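Local coordinates for protein aminotransferase (Neisseria meningitidis Z2491, PDB 3JTX) that probably transfers amino groups between amino and keto acids, as a class I and II aminotransferase whose pyridoxal phosphate is carried as a Schiff base on a lysine, at residues 159-162 with 163-167; 106-109 with 110-114; 130-133 with 134-138; 3-6 with 7-11; 352-356 with 357-361. All blocks are in the same frame, centred on the assembly; numbering follows the deposited sequence. Where two conformers were deposited one is given.

Interaction 1: residues 159-162 with 163-167; sequences RSIS and EEVWK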
loop_
_atom_site.group_PDB
_atom_site.type_symbol
_atom_site.label_atom_id
_atom_site.label_comp_id
_atom_site.label_asym_id
_atom_site.label_seq_id
_atom_site.Cartn_x
_atom_site.Cartn_y
_atom_site.Cartn_z
ATOM N N ARG A 159 24.552 23.726 4.566
ATOM C CA ARG A 159 26.001 23.763 4.754
ATOM C C ARG A 159 26.432 23.049 6.036
ATOM O O ARG A 159 27.606 22.746 6.200
ATOM C CB ARG A 159 26.539 25.200 4.701
ATOM C CG ARG A 159 26.390 25.993 5.990
ATOM C CD ARG A 159 26.767 27.462 5.799
ATOM N NE ARG A 159 26.366 28.259 6.961
ATOM C CZ ARG A 159 25.138 28.726 7.191
ATOM N NH1 ARG A 159 24.150 28.501 6.335
ATOM N NH2 ARG A 159 24.898 29.436 8.288
ATOM N N SER A 160 25.482 22.769 6.926
ATOM C CA SER A 160 25.739 21.925 8.094
ATOM C C SER A 160 25.953 20.450 7.730
ATOM O O SER A 160 26.379 19.664 8.578
ATOM C CB SER A 160 24.572 22.024 9.075
ATOM O OG SER A 160 23.347 21.662 8.452
ATOM N N ILE A 161 25.648 20.062 6.493
ATOM C CA ILE A 161 25.928 18.707 6.036
ATOM C C ILE A 161 27.347 18.711 5.457
ATOM O O ILE A 161 27.660 19.528 4.603
ATOM C CB ILE A 161 24.909 18.229 4.967
ATOM C CG1 ILE A 161 23.456 18.405 5.444
ATOM C CG2 ILE A 161 25.194 16.781 4.570
ATOM C CD1 ILE A 161 23.069 17.547 6.597
ATOM N N SER A 162 28.201 17.811 5.934
ATOM C CA SER A 162 29.591 17.746 5.471
ATOM C C SER A 162 29.715 17.160 4.063
ATOM O O SER A 162 28.797 16.498 3.574
ATOM C CB SER A 162 30.420 16.916 6.445
ATOM O OG SER A 162 30.001 15.569 6.441
ATOM N N GLU A 163 30.857 17.401 3.420
ATOM C CA GLU A 163 31.141 16.859 2.086
ATOM C C GLU A 163 31.134 15.340 2.122
ATOM O O GLU A 163 30.669 14.699 1.190
ATOM C CB GLU A 163 32.508 17.328 1.553
ATOM C CG GLU A 163 32.640 18.831 1.341
ATOM C CD GLU A 163 34.078 19.271 1.075
ATOM O OE1 GLU A 163 34.721 18.708 0.152
ATOM O OE2 GLU A 163 34.569 20.178 1.795
ATOM N N GLU A 164 31.665 14.776 3.204
ATOM C CA GLU A 164 31.694 13.330 3.397
ATOM C C GLU A 164 30.287 12.723 3.334
ATOM O O GLU A 164 30.059 11.712 2.661
ATOM C CB GLU A 164 32.354 12.992 4.746
ATOM C CG GLU A 164 32.756 11.518 4.907
ATOM C CD GLU A 164 31.600 10.586 5.339
ATOM O OE1 GLU A 164 30.680 11.024 6.073
ATOM O OE2 GLU A 164 31.631 9.391 4.944
ATOM N N VAL A 165 29.343 13.341 4.027
ATOM C CA VAL A 165 27.949 12.899 3.950
ATOM C C VAL A 165 27.380 13.149 2.555
ATOM O O VAL A 165 26.765 12.258 1.980
ATOM C CB VAL A 165 27.082 13.609 4.988
ATOM C CG1 VAL A 165 25.595 13.243 4.805
ATOM C CG2 VAL A 165 27.571 13.263 6.400
ATOM N N TRP A 166 27.571 14.355 2.010
ATOM C CA TRP A 166 27.027 14.654 0.671
ATOM C C TRP A 166 27.452 13.614 -0.355
ATOM O O TRP A 166 26.646 13.196 -1.174
ATOM C CB TRP A 166 27.404 16.055 0.167
ATOM C CG TRP A 166 26.593 17.154 0.743
ATOM C CD1 TRP A 166 27.052 18.204 1.485
ATOM C CD2 TRP A 166 25.168 17.317 0.653
ATOM N NE1 TRP A 166 25.999 19.003 1.869
ATOM C CE2 TRP A 166 24.834 18.486 1.364
ATOM C CE3 TRP A 166 24.147 16.592 0.031
ATOM C CZ2 TRP A 166 23.518 18.940 1.482
ATOM C CZ3 TRP A 166 22.840 17.035 0.152
ATOM C CH2 TRP A 166 22.535 18.198 0.875
ATOM N N LYS A 167 28.711 13.179 -0.296
ATOM C CA LYS A 167 29.208 12.205 -1.263
ATOM C C LYS A 167 28.485 10.855 -1.198
ATOM O O LYS A 167 28.472 10.135 -2.190
ATOM C CB LYS A 167 30.710 12.012 -1.112
ATOM C CG LYS A 167 31.531 13.198 -1.606
ATOM C CD LYS A 167 33.018 13.006 -1.311
ATOM C CE LYS A 167 33.861 14.091 -1.975
ATOM N NZ LYS A 167 35.322 13.872 -1.790
#

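Interaction 2: residues 106-109 with 110-114; sequences SFVQ and TVLNP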
loop_
_atom_site.group_PDB
_atom_site.type_symbol
_atom_site.label_atom_id
_atom_site.label_comp_id
_atom_site.label_asym_id
_atom_site.label_seq_id
_atom_site.Cartn_x
_atom_site.Cartn_y
_atom_site.Cartn_z
ATOM N N SER A 106 7.889 3.659 0.058
ATOM C CA SER A 106 8.347 2.697 -0.935
ATOM C C SER A 106 9.427 3.276 -1.854
ATOM O O SER A 106 10.394 2.580 -2.181
ATOM C CB SER A 106 7.179 2.138 -1.753
ATOM O OG SER A 106 6.450 3.158 -2.392
ATOM N N PHE A 107 9.305 4.542 -2.249
ATOM C CA PHE A 107 10.333 5.119 -3.093
ATOM C C PHE A 107 11.701 5.096 -2.401
ATOM O O PHE A 107 12.704 4.696 -2.987
ATOM C CB PHE A 107 9.991 6.532 -3.590
ATOM C CG PHE A 107 10.963 7.013 -4.620
ATOM C CD1 PHE A 107 10.971 6.443 -5.890
ATOM C CD2 PHE A 107 11.929 7.957 -4.307
ATOM C CE1 PHE A 107 11.911 6.809 -6.839
ATOM C CE2 PHE A 107 12.877 8.341 -5.264
ATOM C CZ PHE A 107 12.871 7.775 -6.515
ATOM N N VAL A 108 11.723 5.477 -1.135
ATOM C CA VAL A 108 12.950 5.434 -0.338
ATOM C C VAL A 108 13.541 4.016 -0.291
ATOM O O VAL A 108 14.761 3.832 -0.495
ATOM C CB VAL A 108 12.705 5.993 1.077
ATOM C CG1 VAL A 108 13.901 5.705 2.011
ATOM C CG2 VAL A 108 12.422 7.483 0.981
ATOM N N GLN A 109 12.693 3.006 -0.080
ATOM C CA GLN A 109 13.216 1.627 -0.038
ATOM C C GLN A 109 13.968 1.276 -1.334
ATOM O O GLN A 109 15.037 0.655 -1.269
ATOM C CB GLN A 109 12.124 0.574 0.220
ATOM C CG GLN A 109 11.276 0.782 1.456
ATOM C CD GLN A 109 12.066 1.202 2.683
ATOM O OE1 GLN A 109 12.844 0.414 3.239
ATOM N NE2 GLN A 109 11.873 2.453 3.120
ATOM N N THR A 110 13.436 1.688 -2.485
ATOM C CA THR A 110 14.076 1.412 -3.777
ATOM C C THR A 110 15.399 2.170 -3.980
ATOM O O THR A 110 16.287 1.716 -4.712
ATOM C CB THR A 110 13.163 1.764 -4.971
ATOM O OG1 THR A 110 13.129 3.188 -5.157
ATOM C CG2 THR A 110 11.732 1.238 -4.771
ATOM N N VAL A 111 15.535 3.328 -3.351
ATOM C CA VAL A 111 16.749 4.122 -3.480
ATOM C C VAL A 111 17.890 3.589 -2.598
ATOM O O VAL A 111 19.063 3.697 -2.965
ATOM C CB VAL A 111 16.441 5.608 -3.194
ATOM C CG1 VAL A 111 17.723 6.419 -3.094
ATOM C CG2 VAL A 111 15.501 6.150 -4.299
ATOM N N LEU A 112 17.552 3.000 -1.455
ATOM C CA LEU A 112 18.537 2.490 -0.513
ATOM C C LEU A 112 18.816 1.001 -0.812
ATOM O O LEU A 112 17.899 0.199 -0.949
ATOM C CB LEU A 112 18.044 2.725 0.923
ATOM C CG LEU A 112 17.786 4.201 1.292
ATOM C CD1 LEU A 112 17.218 4.334 2.689
ATOM C CD2 LEU A 112 19.073 5.052 1.170
ATOM N N ASN A 113 20.092 0.655 -0.977
ATOM C CA ASN A 113 20.505 -0.717 -1.360
ATOM C C ASN A 113 21.874 -1.035 -0.754
ATOM O O ASN A 113 22.803 -1.409 -1.480
ATOM C CB ASN A 113 20.572 -0.860 -2.890
ATOM N N PRO A 114 21.992 -0.910 0.587
ATOM C CA PRO A 114 23.291 -0.727 1.272
ATOM C C PRO A 114 24.397 -1.733 0.904
ATOM O O PRO A 114 24.244 -2.935 1.117
ATOM C CB PRO A 114 22.924 -0.820 2.767
ATOM C CG PRO A 114 21.445 -0.517 2.834
ATOM C CD PRO A 114 20.876 -1.051 1.548
#

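Interaction 3: residues 130-133 with 134-138; sequences YQIY and EGATL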
loop_
_atom_site.group_PDB
_atom_site.type_symbol
_atom_site.label_atom_id
_atom_site.label_comp_id
_atom_site.label_asym_id
_atom_site.label_seq_id
_atom_site.Cartn_x
_atom_site.Cartn_y
_atom_site.Cartn_z
ATOM N N TYR A 130 9.241 15.499 9.114
ATOM C CA TYR A 130 8.026 14.688 9.099
ATOM C C TYR A 130 8.438 13.250 9.326
ATOM O O TYR A 130 9.344 12.737 8.659
ATOM C CB TYR A 130 7.292 14.842 7.758
ATOM C CG TYR A 130 6.007 14.054 7.590
ATOM C CD1 TYR A 130 4.924 14.233 8.445
ATOM C CD2 TYR A 130 5.850 13.177 6.517
ATOM C CE1 TYR A 130 3.718 13.530 8.242
ATOM C CE2 TYR A 130 4.649 12.468 6.311
ATOM C CZ TYR A 130 3.598 12.640 7.171
ATOM O OH TYR A 130 2.425 11.918 6.953
ATOM N N GLN A 131 7.764 12.625 10.291
ATOM C CA GLN A 131 7.999 11.241 10.760
ATOM C C GLN A 131 8.446 10.236 9.696
ATOM O O GLN A 131 9.441 9.517 9.890
ATOM C CB GLN A 131 6.697 10.722 11.446
ATOM C CG GLN A 131 5.388 10.746 10.497
ATOM C CD GLN A 131 4.100 11.316 11.162
ATOM O OE1 GLN A 131 2.982 10.798 10.966
ATOM N NE2 GLN A 131 4.259 12.370 11.937
ATOM N N ILE A 132 7.730 10.191 8.566
ATOM C CA ILE A 132 7.976 9.203 7.509
ATOM C C ILE A 132 9.399 9.315 6.961
ATOM O O ILE A 132 10.015 8.319 6.645
ATOM C CB ILE A 132 6.954 9.338 6.333
ATOM C CG1 ILE A 132 5.564 8.868 6.765
ATOM C CG2 ILE A 132 7.411 8.540 5.116
ATOM C CD1 ILE A 132 5.526 7.446 7.259
ATOM N N TYR A 133 9.936 10.544 6.877
ATOM C CA TYR A 133 11.293 10.719 6.326
ATOM C C TYR A 133 12.310 9.906 7.139
ATOM O O TYR A 133 13.182 9.234 6.577
ATOM C CB TYR A 133 11.740 12.193 6.257
ATOM C CG TYR A 133 10.762 13.158 5.624
ATOM C CD1 TYR A 133 9.752 12.724 4.752
ATOM C CD2 TYR A 133 10.840 14.523 5.898
ATOM C CE1 TYR A 133 8.838 13.625 4.206
ATOM C CE2 TYR A 133 9.943 15.421 5.328
ATOM C CZ TYR A 133 8.950 14.967 4.501
ATOM O OH TYR A 133 8.048 15.864 4.003
ATOM N N GLU A 134 12.186 9.969 8.458
ATOM C CA GLU A 134 13.085 9.247 9.351
ATOM C C GLU A 134 12.841 7.740 9.296
ATOM O O GLU A 134 13.766 6.957 9.124
ATOM C CB GLU A 134 12.894 9.736 10.781
ATOM C CG GLU A 134 13.759 8.984 11.780
ATOM C CD GLU A 134 13.376 9.267 13.228
ATOM O OE1 GLU A 134 12.165 9.311 13.571
ATOM O OE2 GLU A 134 14.313 9.412 14.023
ATOM N N GLY A 135 11.585 7.331 9.450
ATOM C CA GLY A 135 11.260 5.910 9.443
ATOM C C GLY A 135 11.645 5.211 8.154
ATOM O O GLY A 135 12.200 4.112 8.176
ATOM N N ALA A 136 11.336 5.840 7.026
ATOM C CA ALA A 136 11.583 5.243 5.713
ATOM C C ALA A 136 13.074 5.019 5.508
ATOM O O ALA A 136 13.503 3.958 5.048
ATOM C CB ALA A 136 11.003 6.152 4.595
ATOM N N THR A 137 13.866 6.029 5.872
ATOM C CA THR A 137 15.308 5.968 5.750
ATOM C C THR A 137 15.890 4.856 6.613
ATOM O O THR A 137 16.614 4.003 6.103
ATOM C CB THR A 137 15.941 7.331 6.104
ATOM O OG1 THR A 137 15.432 8.328 5.195
ATOM C CG2 THR A 137 17.487 7.253 6.037
ATOM N N LEU A 138 15.536 4.841 7.899
ATOM C CA LEU A 138 16.109 3.868 8.846
ATOM C C LEU A 138 15.658 2.441 8.521
ATOM O O LEU A 138 16.479 1.519 8.487
ATOM C CB LEU A 138 15.791 4.260 10.299
ATOM C CG LEU A 138 16.480 5.551 10.790
ATOM C CD1 LEU A 138 16.119 5.894 12.238
ATOM C CD2 LEU A 138 18.011 5.494 10.624
HETATM O O HOH W 1 9.560 8.438 12.555
#

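Interaction 4: residues 3-6 with 7-11; sequences NTLL and KQLKP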
loop_
_atom_site.group_PDB
_atom_site.type_symbol
_atom_site.label_atom_id
_atom_site.label_comp_id
_atom_site.label_asym_id
_atom_site.label_seq_id
_atom_site.Cartn_x
_atom_site.Cartn_y
_atom_site.Cartn_z
ATOM N N ASN A 3 13.175 -5.398 14.564
ATOM C CA ASN A 3 12.261 -5.248 15.692
ATOM C C ASN A 3 12.638 -4.193 16.732
ATOM O O ASN A 3 11.765 -3.448 17.186
ATOM C CB ASN A 3 12.001 -6.606 16.333
ATOM C CG ASN A 3 11.130 -7.483 15.441
ATOM O OD1 ASN A 3 10.493 -6.976 14.507
ATOM N ND2 ASN A 3 11.101 -8.782 15.711
ATOM N N THR A 4 13.919 -4.095 17.083
ATOM C CA THR A 4 14.328 -3.067 18.048
ATOM C C THR A 4 14.139 -1.657 17.456
ATOM O O THR A 4 13.720 -0.746 18.157
ATOM C CB THR A 4 15.758 -3.288 18.586
ATOM O OG1 THR A 4 16.687 -3.352 17.496
ATOM C CG2 THR A 4 15.827 -4.600 19.400
ATOM N N LEU A 5 14.419 -1.499 16.166
ATOM C CA LEU A 5 14.193 -0.222 15.473
ATOM C C LEU A 5 12.705 0.151 15.477
ATOM O O LEU A 5 12.329 1.286 15.788
ATOM C CB LEU A 5 14.720 -0.296 14.029
ATOM C CG LEU A 5 14.441 0.926 13.138
ATOM C CD1 LEU A 5 15.036 2.187 13.752
ATOM C CD2 LEU A 5 14.970 0.700 11.713
ATOM N N LEU A 6 11.854 -0.822 15.148
ATOM C CA LEU A 6 10.406 -0.602 15.139
ATOM C C LEU A 6 9.882 -0.221 16.534
ATOM O O LEU A 6 8.965 0.587 16.648
ATOM C CB LEU A 6 9.683 -1.858 14.633
ATOM C CG LEU A 6 9.837 -2.097 13.123
ATOM C CD1 LEU A 6 9.354 -3.497 12.712
ATOM C CD2 LEU A 6 9.102 -0.997 12.346
ATOM N N LYS A 7 10.471 -0.800 17.584
ATOM C CA LYS A 7 10.085 -0.460 18.960
ATOM C C LYS A 7 10.485 0.981 19.285
ATOM O O LYS A 7 9.816 1.658 20.051
ATOM C CB LYS A 7 10.722 -1.423 19.976
ATOM C CG LYS A 7 10.092 -2.814 19.971
ATOM C CD LYS A 7 10.794 -3.810 20.903
ATOM C CE LYS A 7 10.231 -3.809 22.328
ATOM N NZ LYS A 7 10.615 -5.081 23.095
ATOM N N GLN A 8 11.584 1.424 18.692
ATOM C CA GLN A 8 12.146 2.735 18.963
ATOM C C GLN A 8 11.398 3.863 18.257
ATOM O O GLN A 8 11.140 4.912 18.844
ATOM C CB GLN A 8 13.604 2.728 18.548
ATOM C CG GLN A 8 14.364 3.977 18.905
ATOM C CD GLN A 8 14.781 4.752 17.678
ATOM O OE1 GLN A 8 15.651 4.308 16.885
ATOM N NE2 GLN A 8 14.178 5.917 17.510
ATOM N N LEU A 9 11.051 3.641 17.003
ATOM C CA LEU A 9 10.400 4.674 16.191
ATOM C C LEU A 9 9.016 5.097 16.731
ATOM O O LEU A 9 8.215 4.248 17.161
ATOM C CB LEU A 9 10.315 4.193 14.735
ATOM C CG LEU A 9 11.658 4.074 13.992
ATOM C CD1 LEU A 9 11.448 3.336 12.684
ATOM C CD2 LEU A 9 12.311 5.446 13.741
ATOM N N LYS A 10 8.769 6.415 16.729
ATOM C CA LYS A 10 7.500 7.007 17.182
ATOM C C LYS A 10 6.835 7.674 15.982
ATOM O O LYS A 10 7.176 8.821 15.641
ATOM C CB LYS A 10 7.726 8.042 18.285
ATOM C CG LYS A 10 8.302 7.481 19.586
ATOM C CD LYS A 10 7.421 6.383 20.163
ATOM C CE LYS A 10 7.885 5.939 21.552
ATOM N NZ LYS A 10 7.832 7.050 22.550
ATOM N N PRO A 11 5.912 6.951 15.307
ATOM C CA PRO A 11 5.347 7.485 14.050
ATOM C C PRO A 11 4.398 8.670 14.223
ATOM O O PRO A 11 4.151 9.377 13.251
ATOM C CB PRO A 11 4.588 6.281 13.465
ATOM C CG PRO A 11 4.230 5.447 14.663
ATOM C CD PRO A 11 5.416 5.592 15.597
HETATM O O HOH W 2 7.265 2.268 15.535
#

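Interaction 5: residues 352-356 with 357-361; sequences QVLPG and RFLAR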
loop_
_atom_site.group_PDB
_atom_site.type_symbol
_atom_site.label_atom_id
_atom_site.label_comp_id
_atom_site.label_asym_id
_atom_site.label_seq_id
_atom_site.Cartn_x
_atom_site.Cartn_y
_atom_site.Cartn_z
ATOM N N GLN A 352 -4.630 21.996 23.661
ATOM C CA GLN A 352 -3.570 21.085 23.252
ATOM C C GLN A 352 -2.757 21.657 22.061
ATOM O O GLN A 352 -3.273 21.794 20.936
ATOM C CB GLN A 352 -4.172 19.728 22.870
ATOM C CG GLN A 352 -4.960 19.029 23.987
ATOM C CD GLN A 352 -5.749 17.820 23.479
ATOM O OE1 GLN A 352 -6.738 17.965 22.765
ATOM N NE2 GLN A 352 -5.302 16.632 23.841
ATOM N N VAL A 353 -1.499 21.999 22.325
ATOM C CA VAL A 353 -0.535 22.353 21.270
ATOM C C VAL A 353 0.655 21.405 21.338
ATOM O O VAL A 353 0.869 20.756 22.354
ATOM C CB VAL A 353 -0.061 23.829 21.359
ATOM C CG1 VAL A 353 -1.263 24.769 21.316
ATOM C CG2 VAL A 353 0.793 24.084 22.610
ATOM N N LEU A 354 1.428 21.318 20.259
ATOM C CA LEU A 354 2.527 20.337 20.174
ATOM C C LEU A 354 3.895 20.983 20.444
ATOM O O LEU A 354 4.334 21.840 19.659
ATOM C CB LEU A 354 2.539 19.694 18.788
ATOM C CG LEU A 354 3.376 18.410 18.662
ATOM C CD1 LEU A 354 2.834 17.305 19.575
ATOM C CD2 LEU A 354 3.418 17.924 17.223
ATOM N N PRO A 355 4.581 20.581 21.545
ATOM C CA PRO A 355 5.940 21.047 21.755
ATOM C C PRO A 355 6.819 20.776 20.530
ATOM O O PRO A 355 6.875 19.642 20.022
ATOM C CB PRO A 355 6.398 20.230 22.973
ATOM C CG PRO A 355 5.148 20.011 23.727
ATOM C CD PRO A 355 4.132 19.741 22.667
ATOM N N GLY A 356 7.468 21.818 20.029
ATOM C CA GLY A 356 8.245 21.705 18.789
ATOM C C GLY A 356 9.365 20.688 18.871
ATOM O O GLY A 356 9.738 20.077 17.863
ATOM N N ARG A 357 9.911 20.491 20.063
ATOM C CA ARG A 357 10.989 19.512 20.256
ATOM C C ARG A 357 10.557 18.103 19.832
ATOM O O ARG A 357 11.390 17.273 19.436
ATOM C CB ARG A 357 11.497 19.537 21.711
ATOM C CG ARG A 357 10.539 18.938 22.729
ATOM C CD ARG A 357 11.007 19.209 24.152
ATOM N NE ARG A 357 11.031 20.640 24.431
ATOM C CZ ARG A 357 11.549 21.194 25.523
ATOM N NH1 ARG A 357 12.100 20.443 26.471
ATOM N NH2 ARG A 357 11.501 22.510 25.681
ATOM N N PHE A 358 9.253 17.844 19.862
ATOM C CA PHE A 358 8.740 16.532 19.467
ATOM C C PHE A 358 8.772 16.264 17.966
ATOM O O PHE A 358 8.567 15.112 17.544
ATOM C CB PHE A 358 7.312 16.325 20.006
ATOM C CG PHE A 358 7.212 16.247 21.528
ATOM C CD1 PHE A 358 8.324 16.022 22.332
ATOM C CD2 PHE A 358 5.979 16.370 22.145
ATOM C CE1 PHE A 358 8.200 15.937 23.731
ATOM C CE2 PHE A 358 5.848 16.288 23.544
ATOM C CZ PHE A 358 6.953 16.074 24.327
ATOM N N LEU A 359 8.999 17.307 17.161
ATOM C CA LEU A 359 9.056 17.191 15.697
ATOM C C LEU A 359 10.485 17.259 15.157
ATOM O O LEU A 359 10.695 17.322 13.933
ATOM C CB LEU A 359 8.227 18.322 15.044
ATOM C CG LEU A 359 6.739 18.356 15.402
ATOM C CD1 LEU A 359 6.042 19.570 14.772
ATOM C CD2 LEU A 359 6.102 17.064 14.929
ATOM N N ALA A 360 11.466 17.266 16.065
ATOM C CA ALA A 360 12.847 17.505 15.689
ATOM C C ALA A 360 13.815 16.569 16.404
ATOM O O ALA A 360 13.506 16.009 17.463
ATOM C CB ALA A 360 13.209 18.943 15.986
ATOM N N ARG A 361 14.984 16.400 15.792
ATOM C CA ARG A 361 16.122 15.782 16.443
ATOM C C ARG A 361 17.195 16.810 16.820
ATOM O O ARG A 361 17.389 17.817 16.158
ATOM C CB ARG A 361 16.745 14.700 15.559
ATOM C CG ARG A 361 17.480 13.697 16.423
ATOM C CD ARG A 361 18.180 12.672 15.686
ATOM N NE ARG A 361 17.317 11.629 15.137
ATOM C CZ ARG A 361 17.807 10.588 14.474
ATOM N NH1 ARG A 361 19.125 10.484 14.311
ATOM N NH2 ARG A 361 17.004 9.666 13.969
#

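Interaction 1: residues 159-162 with 163-167
From Trp166 N back to Ser162 O runs a 2.9 Å hydrogen bond, nearly straight at 171° and in the plane of the carbonyl, which closes the first turn of the short helix 163-167. Ser162 is the N-cap of this helix. Its OG sits between its own backbone N and carbonyl carbon (chi1 66°), so the hydroxyl swings over the opening turn and accepts a weak capping bond from Val165 N at 3.4 Å. The same OG touches Val165 CG2, the methyl that lies beside the backbone N of Val165.

On the inner side Ile161, the residue just before the cap, packs across Val165 and Trp166, meeting each at about a right angle. Its CG2 lies over the five-membered ring of the indole, 3.6 Å from the centroid and 13° off the normal, a CH-pi contact on that face. This methyl is also 3.6 Å from Val165 CG1, so it is wedged between the indole and the valine.

Further out, the Trp166 ring stacks with Tyr200, at the end of helix 187-200, and Val165 leans on strand 122-127, so the capped turn joins that strand of the large-domain sheet to helix 187-200. Glu164 turns outward to a salt bridge with Arg168. Over the same face of the indole, Ile161 CB comes to 3.4 Å from Trp166 NE1.

Interaction 2: residues 106-109 with 110-114
Phe107, Val108, Thr110, Val111 and Leu112 make a local contact, three to four residues apart, in the last turn of helix 100-111, which is buried against the central seven-stranded sheet. The polar evidence centres on Phe107 O, which serves two donors. Thr110 OG1 gives it a hydrogen bond of 2.7 Å, in the carbonyl plane and on a lone pair, with a C=O...OG1 angle of 134°. Val111 N supplies the second bond, longer at 3.2 Å and bent to 140° at the hydrogen. The hydroxyl reaches back because Thr110 holds OG1 between its backbone N and carbonyl carbon (chi1 76°).

The apolar evidence lies on the next face of the helix. Val111 CG2 stands over a face of the Phe107 ring, 4.0 Å from the centroid, while the ring meets Phe267 edge-to-face. One residue on, Val108 and Leu112 run side by side, with CG1 of Val108 3.7 Å from CD1 of Leu112, and both rest on Ile123 of strand 122-127.

Leu112 is the first residue to leave helical backbone angles, yet its N still bonds to Val108 O at 3.1 Å. Gln109 turns away to give its NE2 to Ala136 O in the neighbouring helix, and Met2 of the second subunit packs on Thr110 and Val111. The helix thus lays its apolar side on the mostly parallel seven-stranded sheet, as in the alpha/beta large domain of fold-type I pyridoxal phosphate enzymes.

Interaction 3: residues 130-133 with 134-138
Gln131 O is gripped by three donors in the first turn of helix 131-139: Gly135 N, more weakly Glu134 N, and a water. The bond from Gly135 N measures 3.1 Å and is almost straight, 175° at the hydrogen, whereas the one from Glu134 N is strongly bent. The water sits 2.9 Å from Gln131 O and donates its other hydrogen to Glu134 OE1, so it ties the carboxylate back to the first turn. Glu134 reaches it with CG anti to the backbone N (chi1 177°) and an extended chain beyond; OE2, the other oxygen, forms a salt bridge with Arg361.

A second carbonyl is shared two residues later. Tyr133 O accepts the Thr137 hydroxyl at 2.8 Å, OG1 lying nearly in line with the C=O, and the weak backbone bond from Thr137 N. With OG1 beside its own N (chi1 -60°), Thr137 points the hydroxyl back down the helix. Between these two carbonyls, Ile132 O receives Ala136 N at 2.8 Å, and Ala136 CB presses to 3.1 Å from that same oxygen.

The helix is the crossover of the beta-alpha-beta unit from strand 122-127 to strand 143-148. Towards the sheet, the Tyr133 ring stacks with Phe173 and has Tyr130 CB over one face; its hydroxyl bonds to Asp207. The O-H that the water gives to OE1 and the charge of Arg361 at OE2 would probably both favour the ionised form of Glu134.

Interaction 4: residues 3-6 with 7-11
The amide of Gln8 is the flat group that meets an apolar side chain here: its OE1 lies 3.8 Å from CD1 of Leu5, three residues earlier. Gln8 sets CG anti to the backbone N (chi1 -174°) and then bends at CG, which brings the amide alongside the isobutyl group of Leu5. The same leucine branch also serves Leu9. Leu5 CD1 approaches Leu9 CG, and Leu5 CG approaches Leu9 CD1, each at 3.9 Å, the two chains crossing at a slant.

The main chain beneath this is the end of helix 2-8. Lys7 N bonds to Asn3 O at 3.0 Å, and Leu9 N to Leu5 O at 2.9 Å, whereas Gln8 N has only weak bonds, to Thr4 O and Leu5 O. Leu9 is the first residue to leave helical angles. In class I aminotransferases the N-terminal segment commonly lies against the partner subunit, and the same holds here: Asn266 of the second subunit packs on Asn3 and Leu6, and Tyr273 of that subunit on Leu9 and Pro11. Towards its own chain the helix lies on helix 131-139, with Leu138 and Leu139 against Leu5.

Lys7 lays its CG 3.3 Å from Asn3 O before the chain leads outward to the exposed side. Past the last turn, a water donates to Leu6 O at 2.6 Å and to Leu9 O, bridging the helix end and the departing loop.

Interaction 5: residues 352-356 with 357-361
Pro355 and Leu354 form the tight side of this contact, closing on Phe358 and Leu359 as the chain leaves strand 354-355, an outer strand of the three-stranded antiparallel sheet paired with strand 372-376, and turns through a 3-10 segment. Pro355 CB lies over one face of the Phe358 ring, 4.1 Å from the centroid and 18° off the normal, a CH-pi contact. Leu354 CD1 comes to the edge of that ring, near its plane. The other methyl, Leu354 CD2, is 3.6 Å from Leu359 CD2; with CG of Leu354 anti to its backbone N (chi1 -165°), the fork spans both partners. Helix 13-20 closes over the cluster through Leu17, Ala20 and Pro13.

The looser side belongs to Arg357, partly exposed, whose side chain bends at chi3 and leaves the turn for a salt bridge with Asp338 of helix 338-349.

Two hydrogen bonds hold the turn, Phe358 N to Pro355 O and Leu359 N to Gly356 O, each 3.0 Å. Their three-residue spacing marks the 3-10 turn. In the second the donor stands 53° out of the carbonyl plane, which implies an approach from above rather than along a lone pair.

Along the chain the order is interaction 4, 2, 3, 1 and 5. Interactions 2, 3 and 4 form a connected group: interaction 3 touches interaction 2 through the helix 100-111 and helix 131-139 pair, their centres about 12 Å apart, and interaction 4 also touches it, centres about 11 Å apart. All three also meet the second subunit, which places them near the dimer interface. Interaction 5 reaches interaction 3 through the Arg361 to Glu134 salt bridge, thereby joining the three-stranded sheet region to the large domain. Interaction 1 touches none of the others; its nearest atoms are about 10 Å from those of interactions 3 and 5, beyond the seven-stranded sheet.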